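Local coordinates for protein PrgB (Enterococcus faecalis, PDB 6EVU) that promotes cell aggregation, biofilm formation and conjugation by binding and compacting DNA, this piece being its adhesin domain, at residues K125-E130 / F178-K183. Sequence-based numbering, arbitrary orientation.
Sequences KITKAE and FDASGK
Strand 124-137 sets two residues, Thr127 and Lys128, opposite the single Phe178 of its antiparallel neighbour, which makes a classic beta bulge. Phe178 O accepts a hydrogen bond from Thr127 N at 2.9 Å and a weak one from Lys128 N at 3.5 Å; Phe178 N returns a bond of 2.8 Å to Lys128 O. Thr127, its backbone turned out of the extended form, is the extra residue of the bulge, and its CG2 touches Ala180 CB.

Lys128 and Phe178 project from the same face of the sheet. CG of Lys128 lies anti to the backbone N (chi1 164°), and farther out its CE sits over one ring face, offset toward the rim, in a CH-pi contact 4.3 Å from the ring centroid. NZ stands higher above the ring, too far for more than a weak cation-pi attraction. Phenylalanine suits this place because its broad flat ring offers a face to Lys128 and an edge to Glu130, whose OE1 lies 3.6 Å from Phe178 CZ, the carboxylate turned 73° from the ring plane.

Beyond the bridge, a type I turn runs from Asp179 to Gly182, whose positive phi (91°) suits glycine. Aspartate suits the turn's start: its OD1 alone accepts from both Ser181 OG at 2.6 Å and Lys183 N at 3.0 Å.

This turn links strand 169-179 to strand 184-185, where Val185 meets Ile126; on its other side, strand 124-137 pairs with strands 110-115 and 119-121, extending the antiparallel sheet of this adhesin domain.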
ATOM      1  N   LYS A 125     -11.184 -15.252  16.600  1.00 46.64           N
ATOM      2  CA  LYS A 125     -11.452 -13.825  16.518  1.00 40.44           C
ATOM      3  C   LYS A 125     -10.187 -13.014  16.707  1.00 46.91           C
ATOM      4  O   LYS A 125      -9.436 -13.239  17.657  1.00 42.81           O
ATOM      5  CB  LYS A 125     -12.487 -13.449  17.585  1.00 41.08           C
ATOM      6  CG  LYS A 125     -12.806 -11.939  17.586  1.00 41.48           C
ATOM      7  CD  LYS A 125     -14.265 -11.763  18.083  1.00 51.14           C
ATOM      8  CE  LYS A 125     -14.498 -10.413  18.753  1.00 59.22           C
ATOM      9  NZ  LYS A 125     -15.944 -10.057  18.891  1.00 58.47           N
ATOM     10  N   ILE A 126      -9.960 -12.063  15.791  1.00 38.10           N
ATOM     11  CA  ILE A 126      -8.855 -11.114  15.857  1.00 33.68           C
ATOM     12  C   ILE A 126      -9.445  -9.780  16.281  1.00 41.72           C
ATOM     13  O   ILE A 126     -10.230  -9.169  15.542  1.00 43.96           O
ATOM     14  CB  ILE A 126      -8.132 -11.001  14.513  1.00 34.99           C
ATOM     15  CG1 ILE A 126      -7.397 -12.321  14.265  1.00 36.82           C
ATOM     16  CG2 ILE A 126      -7.181  -9.721  14.483  1.00 31.50           C
ATOM     17  CD1 ILE A 126      -6.979 -12.536  12.853  1.00 32.71           C
ATOM     18  N   THR A 127      -9.055  -9.313  17.459  1.00 37.15           N
ATOM     19  CA  THR A 127      -9.634  -8.104  18.022  1.00 38.18           C
ATOM     20  C   THR A 127      -8.703  -6.908  17.981  1.00 35.61           C
ATOM     21  O   THR A 127      -9.160  -5.781  18.217  1.00 39.95           O
ATOM     22  CB  THR A 127     -10.014  -8.348  19.487  1.00 38.37           C
ATOM     23  OG1 THR A 127      -8.859  -8.765  20.202  1.00 41.13           O
ATOM     24  CG2 THR A 127     -11.009  -9.458  19.622  1.00 39.95           C
ATOM     25  N   LYS A 128      -7.414  -7.121  17.711  1.00 33.47           N
ATOM     26  CA  LYS A 128      -6.422  -6.048  17.757  1.00 31.39           C
ATOM     27  C   LYS A 128      -5.391  -6.352  16.672  1.00 30.91           C
ATOM     28  O   LYS A 128      -5.164  -7.527  16.344  1.00 35.04           O
ATOM     29  CB  LYS A 128      -5.762  -6.025  19.156  1.00 34.47           C
ATOM     30  CG  LYS A 128      -4.445  -5.235  19.320  1.00 41.12           C
ATOM     31  CD  LYS A 128      -3.998  -5.164  20.783  1.00 45.06           C
ATOM     32  CE  LYS A 128      -2.509  -5.497  20.994  1.00 63.86           C
ATOM     33  NZ  LYS A 128      -2.030  -5.059  22.350  1.00 71.35           N
ATOM     34  N   ALA A 129      -4.755  -5.305  16.147  1.00 31.48           N
ATOM     35  CA  ALA A 129      -3.655  -5.469  15.195  1.00 31.79           C
ATOM     36  C   ALA A 129      -2.626  -4.356  15.359  1.00 32.27           C
ATOM     37  O   ALA A 129      -2.948  -3.248  15.759  1.00 32.55           O
ATOM     38  CB  ALA A 129      -4.189  -5.494  13.749  1.00 32.62           C
ATOM     39  N   GLU A 130      -1.368  -4.692  15.083  1.00 28.59           N
ATOM     40  CA  GLU A 130      -0.262  -3.735  15.015  1.00 26.55           C
ATOM     41  C   GLU A 130       0.209  -3.645  13.586  1.00 28.73           C
ATOM     42  O   GLU A 130       0.585  -4.659  12.999  1.00 28.96           O
ATOM     43  CB  GLU A 130       0.897  -4.188  15.901  1.00 28.43           C
ATOM     44  CG  GLU A 130       0.575  -3.996  17.368  1.00 31.81           C
ATOM     45  CD  GLU A 130       1.626  -4.581  18.307  1.00 34.41           C
ATOM     46  OE1 GLU A 130       2.504  -5.335  17.833  1.00 34.34           O
ATOM     47  OE2 GLU A 130       1.560  -4.309  19.534  1.00 38.31           O
ATOM     48  N   PHE A 178      -3.864 -10.034  16.579  1.00 31.38           N
ATOM     49  CA  PHE A 178      -3.957 -10.587  17.928  1.00 33.30           C
ATOM     50  C   PHE A 178      -5.355 -11.075  18.236  1.00 35.24           C
ATOM     51  O   PHE A 178      -6.357 -10.420  17.891  1.00 36.89           O
ATOM     52  CB  PHE A 178      -3.529  -9.548  18.969  1.00 34.13           C
ATOM     53  CG  PHE A 178      -2.103  -9.093  18.821  1.00 32.72           C
ATOM     54  CD1 PHE A 178      -1.790  -7.998  18.033  1.00 28.03           C
ATOM     55  CD2 PHE A 178      -1.088  -9.762  19.472  1.00 32.54           C
ATOM     56  CE1 PHE A 178      -0.429  -7.576  17.897  1.00 32.33           C
ATOM     57  CE2 PHE A 178       0.225  -9.390  19.341  1.00 36.45           C
ATOM     58  CZ  PHE A 178       0.557  -8.252  18.554  1.00 32.44           C
ATOM     59  N   ASP A 179      -5.416 -12.224  18.901  1.00 36.87           N
ATOM     60  CA  ASP A 179      -6.682 -12.775  19.364  1.00 40.63           C
ATOM     61  C   ASP A 179      -7.101 -12.081  20.664  1.00 39.41           C
ATOM     62  O   ASP A 179      -6.415 -11.195  21.178  1.00 42.14           O
ATOM     63  CB  ASP A 179      -6.588 -14.297  19.471  1.00 40.16           C
ATOM     64  CG  ASP A 179      -5.774 -14.797  20.678  1.00 43.06           C
ATOM     65  OD1 ASP A 179      -5.603 -14.086  21.684  1.00 45.69           O
ATOM     66  OD2 ASP A 179      -5.333 -15.971  20.615  1.00 47.57           O
ATOM     67  N   ALA A 180      -8.305 -12.413  21.133  1.00 45.81           N
ATOM     68  CA  ALA A 180      -8.900 -11.726  22.279  1.00 52.58           C
ATOM     69  C   ALA A 180      -8.045 -11.850  23.522  1.00 51.77           C
ATOM     70  O   ALA A 180      -8.021 -10.938  24.357  1.00 55.94           O
ATOM     71  CB  ALA A 180     -10.293 -12.298  22.561  1.00 44.67           C
ATOM     72  N   SER A 181      -7.345 -12.968  23.657  1.00 47.84           N
ATOM     73  CA  SER A 181      -6.466 -13.201  24.793  1.00 57.97           C
ATOM     74  C   SER A 181      -5.131 -12.476  24.664  1.00 52.60           C
ATOM     75  O   SER A 181      -4.298 -12.587  25.568  1.00 61.59           O
ATOM     76  CB  SER A 181      -6.202 -14.694  24.943  1.00 61.53           C
ATOM     77  OG  SER A 181      -5.163 -15.054  24.030  1.00 63.84           O
ATOM     78  N   GLY A 182      -4.882 -11.781  23.557  1.00 50.78           N
ATOM     79  CA  GLY A 182      -3.635 -11.056  23.357  1.00 50.07           C
ATOM     80  C   GLY A 182      -2.527 -11.830  22.670  1.00 40.99           C
ATOM     81  O   GLY A 182      -1.396 -11.341  22.608  1.00 40.72           O
ATOM     82  N   LYS A 183      -2.818 -13.008  22.145  1.00 40.05           N
ATOM     83  CA  LYS A 183      -1.818 -13.832  21.489  1.00 38.26           C
ATOM     84  C   LYS A 183      -1.807 -13.561  19.995  1.00 39.87           C
ATOM     85  O   LYS A 183      -2.855 -13.537  19.343  1.00 38.15           O
ATOM     86  CB  LYS A 183      -2.127 -15.298  21.740  1.00 36.05           C
ATOM     87  CG  LYS A 183      -1.219 -16.253  20.999  1.00 45.18           C
ATOM     88  CD  LYS A 183       0.271 -15.960  21.355  1.00 45.93           C
ATOM     89  CE  LYS A 183       1.225 -17.060  20.819  1.00 53.20           C
ATOM     90  NZ  LYS A 183       2.617 -16.883  21.380  1.00 41.05           N
TER